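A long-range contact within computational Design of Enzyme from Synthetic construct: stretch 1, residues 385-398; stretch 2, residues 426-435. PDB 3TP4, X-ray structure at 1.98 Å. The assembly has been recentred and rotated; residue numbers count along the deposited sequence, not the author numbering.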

# COMPACT_ATOMS: atom_id res chain seq x y z
N ARG A 385 24.45 -3.15 -5.46
CA ARG A 385 25.83 -3.12 -5.92
C ARG A 385 26.34 -1.67 -5.99
O ARG A 385 25.75 -0.84 -6.68
CB ARG A 385 25.96 -3.80 -7.28
CG ARG A 385 27.37 -3.79 -7.85
CD ARG A 385 27.43 -4.47 -9.21
NE ARG A 385 26.98 -5.86 -9.15
CZ ARG A 385 27.77 -6.90 -8.92
NH1 ARG A 385 29.07 -6.73 -8.73
NH2 ARG A 385 27.26 -8.13 -8.88
N VAL A 386 27.43 -1.38 -5.29
CA VAL A 386 27.97 -0.03 -5.25
C VAL A 386 28.85 0.26 -6.46
O VAL A 386 29.77 -0.50 -6.78
CB VAL A 386 28.77 0.21 -3.94
CG1 VAL A 386 29.49 -1.06 -3.53
CG2 VAL A 386 29.76 1.37 -4.12
N ALA A 387 28.57 1.38 -7.13
CA ALA A 387 29.19 1.68 -8.42
C ALA A 387 30.49 2.48 -8.32
O ALA A 387 31.49 2.15 -8.94
CB ALA A 387 28.20 2.40 -9.33
N SER A 388 30.45 3.56 -7.54
CA SER A 388 31.59 4.46 -7.47
C SER A 388 32.15 4.59 -6.06
O SER A 388 31.48 4.29 -5.07
CB SER A 388 31.20 5.85 -7.99
OG SER A 388 30.09 6.37 -7.28
N ALA A 389 33.40 5.03 -5.98
CA ALA A 389 34.02 5.34 -4.70
C ALA A 389 34.49 6.78 -4.74
O ALA A 389 35.02 7.24 -5.75
CB ALA A 389 35.17 4.39 -4.42
N PRO A 390 34.27 7.52 -3.64
CA PRO A 390 33.56 6.99 -2.48
C PRO A 390 32.06 6.94 -2.75
O PRO A 390 31.55 7.62 -3.65
CB PRO A 390 33.84 8.03 -1.38
CG PRO A 390 34.89 8.95 -1.94
CD PRO A 390 34.71 8.91 -3.42
N THR A 391 31.36 6.11 -1.98
CA THR A 391 29.91 6.14 -2.00
C THR A 391 29.47 6.56 -0.60
O THR A 391 30.25 6.47 0.34
CB THR A 391 29.31 4.77 -2.36
OG1 THR A 391 27.89 4.87 -2.39
CG2 THR A 391 29.72 3.72 -1.35
N THR A 392 28.24 7.01 -0.45
CA THR A 392 27.80 7.50 0.85
C THR A 392 26.98 6.43 1.56
O THR A 392 26.02 5.93 1.00
CB THR A 392 26.93 8.75 0.69
OG1 THR A 392 27.67 9.74 -0.04
CG2 THR A 392 26.55 9.32 2.05
N VAL A 393 27.40 6.08 2.77
CA VAL A 393 26.61 5.19 3.61
C VAL A 393 25.58 6.04 4.36
O VAL A 393 25.93 7.06 4.97
CB VAL A 393 27.47 4.45 4.65
CG1 VAL A 393 26.58 3.61 5.55
CG2 VAL A 393 28.52 3.56 3.97
N ARG A 394 24.32 5.64 4.30
CA ARG A 394 23.27 6.35 5.01
C ARG A 394 22.56 5.37 5.92
O ARG A 394 22.07 4.34 5.47
CB ARG A 394 22.24 6.93 4.03
CG ARG A 394 22.80 8.03 3.13
CD ARG A 394 21.77 8.44 2.05
NE ARG A 394 22.29 9.49 1.19
CZ ARG A 394 23.04 9.28 0.11
NH1 ARG A 394 23.35 8.04 -0.26
NH2 ARG A 394 23.48 10.30 -0.61
N VAL A 395 22.50 5.70 7.21
CA VAL A 395 21.76 4.90 8.16
C VAL A 395 20.63 5.72 8.78
O VAL A 395 20.84 6.86 9.23
CB VAL A 395 22.67 4.37 9.29
CG1 VAL A 395 21.84 3.59 10.31
CG2 VAL A 395 23.81 3.50 8.71
N ARG A 396 19.44 5.14 8.80
CA ARG A 396 18.28 5.71 9.48
C ARG A 396 18.08 4.99 10.82
O ARG A 396 17.94 3.77 10.88
CB ARG A 396 17.04 5.57 8.59
CG ARG A 396 15.71 5.99 9.23
CD ARG A 396 15.77 7.38 9.81
NE ARG A 396 14.50 7.77 10.43
CZ ARG A 396 14.28 8.94 11.02
NH1 ARG A 396 15.26 9.85 11.10
NH2 ARG A 396 13.10 9.21 11.55
N VAL A 397 18.09 5.76 11.91
CA VAL A 397 17.69 5.21 13.20
C VAL A 397 16.47 5.98 13.64
O VAL A 397 16.53 7.19 13.87
CB VAL A 397 18.79 5.38 14.26
CG1 VAL A 397 18.44 4.57 15.50
CG2 VAL A 397 20.14 4.95 13.70
N GLY A 398 15.34 5.28 13.77
CA GLY A 398 14.10 5.92 14.15
C GLY A 398 13.53 5.45 15.48
O GLY A 398 13.83 4.36 15.97
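Stretch 2 426-435: ALWWTAPWSP

Stretch 2 runs antiparallel to strand 391-398, its strand 429-433 crossing at a signed angle of 150° with the axes 4.5 Å apart at closest approach; together the two stretches bury 865 Å². At L427 the backbone (phi/psi -155/-43) is not yet in register, and the link is made by a side chain: R396 NH1 donates to L427 O at 3.1 Å, while L427 CD1 lies over one face of the guanidinium, 3.6 Å from NH1. Water 1 bridges L427 O (2.8 Å) and V397 N (2.9 Å). W428, extended at -123/151 with chi1 m and chi2 -63°, offers one ring face to R394, whose CD sits 3.9 Å from the centroid of the six-membered ring in a CH-pi contact; R396 CB meets the ring edge, 3.9 Å from W428 CD1. W429 pairs with V395 through two hydrogen bonds, V395 N to W429 O at 2.8 Å and W429 N to V395 O at 2.9 Å, and water 2 joins W429 NE1 (2.9 Å) to V397 O (3.3 Å). T430 faces R394 in a non-hydrogen-bonded pair; its CG2 lies 3.9 Å from R394 CG, and its CA approaches V393 O to 3.1 Å. A431 pairs with V393: V393 N to A431 O is 2.8 Å, A431 N to V393 O 3.2 Å. P432, without an amide hydrogen to give, occupies the non-hydrogen-bonded position opposite T392, on the same sheet face as T430 and R394. W433 closes the ladder, its N 2.7 Å from T391 O and its O 2.8 Å from T391 N; its side chain (chi1 t, chi2 41°) packs CB against V393 CG2 at 3.7 Å and CZ3 against V386 CG1 at 4.2 Å. Beyond it, S434 OG lies 3.5 Å from P390 CB, and P435 CD rests 4.0 Å from A389 CB.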

# COMPACT_ATOMS: atom_id res chain seq x y z
N ALA A 426 18.86 16.04 9.40
CA ALA A 426 17.52 15.90 8.85
C ALA A 426 16.91 14.49 8.93
O ALA A 426 15.73 14.35 9.24
CB ALA A 426 17.48 16.41 7.40
N LEU A 427 17.71 13.47 8.63
CA LEU A 427 17.15 12.13 8.46
C LEU A 427 18.16 10.99 8.71
O LEU A 427 17.83 9.99 9.36
CB LEU A 427 16.58 12.01 7.04
CG LEU A 427 15.65 10.83 6.76
CD1 LEU A 427 14.47 10.81 7.73
CD2 LEU A 427 15.15 10.86 5.32
N TRP A 428 19.38 11.15 8.21
CA TRP A 428 20.36 10.06 8.24
C TRP A 428 21.67 10.39 8.95
O TRP A 428 22.13 11.54 8.97
CB TRP A 428 20.73 9.63 6.82
CG TRP A 428 19.61 9.11 5.95
CD1 TRP A 428 18.84 8.00 6.17
CD2 TRP A 428 19.17 9.67 4.70
NE1 TRP A 428 17.94 7.84 5.14
CE2 TRP A 428 18.12 8.86 4.23
CE3 TRP A 428 19.55 10.79 3.95
CZ2 TRP A 428 17.45 9.13 3.03
CZ3 TRP A 428 18.88 11.05 2.76
CH2 TRP A 428 17.84 10.23 2.32
N TRP A 429 22.28 9.34 9.50
CA TRP A 429 23.67 9.34 9.93
C TRP A 429 24.45 8.85 8.72
O TRP A 429 24.06 7.86 8.11
CB TRP A 429 23.85 8.36 11.10
CG TRP A 429 23.22 8.85 12.37
CD1 TRP A 429 21.89 8.86 12.68
CD2 TRP A 429 23.90 9.41 13.51
NE1 TRP A 429 21.70 9.39 13.94
CE2 TRP A 429 22.91 9.73 14.46
CE3 TRP A 429 25.24 9.67 13.80
CZ2 TRP A 429 23.23 10.30 15.69
CZ3 TRP A 429 25.55 10.24 15.02
CH2 TRP A 429 24.55 10.55 15.95
N THR A 430 25.53 9.55 8.36
CA THR A 430 26.22 9.24 7.11
C THR A 430 27.74 9.26 7.25
O THR A 430 28.27 9.84 8.19
CB THR A 430 25.83 10.21 5.95
OG1 THR A 430 26.43 11.50 6.15
CG2 THR A 430 24.34 10.37 5.89
N ALA A 431 28.41 8.61 6.30
CA ALA A 431 29.87 8.66 6.18
C ALA A 431 30.22 8.23 4.77
O ALA A 431 29.47 7.47 4.14
CB ALA A 431 30.53 7.72 7.19
N PRO A 432 31.36 8.71 4.25
CA PRO A 432 31.80 8.25 2.93
C PRO A 432 32.38 6.83 3.06
O PRO A 432 32.91 6.50 4.11
CB PRO A 432 32.91 9.24 2.58
CG PRO A 432 33.47 9.67 3.92
CD PRO A 432 32.28 9.69 4.85
N TRP A 433 32.25 6.01 2.02
CA TRP A 433 32.86 4.68 2.03
C TRP A 433 33.55 4.39 0.69
O TRP A 433 32.92 4.45 -0.35
CB TRP A 433 31.81 3.60 2.34
CG TRP A 433 32.34 2.18 2.25
CD1 TRP A 433 33.55 1.72 2.69
CD2 TRP A 433 31.67 1.06 1.67
NE1 TRP A 433 33.67 0.37 2.43
CE2 TRP A 433 32.53 -0.06 1.80
CE3 TRP A 433 30.42 0.88 1.06
CZ2 TRP A 433 32.18 -1.33 1.33
CZ3 TRP A 433 30.08 -0.38 0.60
CH2 TRP A 433 30.95 -1.47 0.74
N SER A 434 34.84 4.09 0.74
CA SER A 434 35.60 3.76 -0.46
C SER A 434 36.00 2.29 -0.44
O SER A 434 37.08 1.95 0.02
CB SER A 434 36.86 4.63 -0.56
OG SER A 434 36.52 6.01 -0.58
N PRO A 435 35.12 1.41 -0.94
CA PRO A 435 35.35 -0.04 -0.86
C PRO A 435 36.79 -0.44 -1.21
O PRO A 435 37.21 -0.28 -2.36
CB PRO A 435 34.38 -0.60 -1.89
CG PRO A 435 33.26 0.39 -1.93
CD PRO A 435 33.88 1.74 -1.67
O HOH W 1 18.59 8.57 11.59
O HOH W 2 18.77 9.56 14.21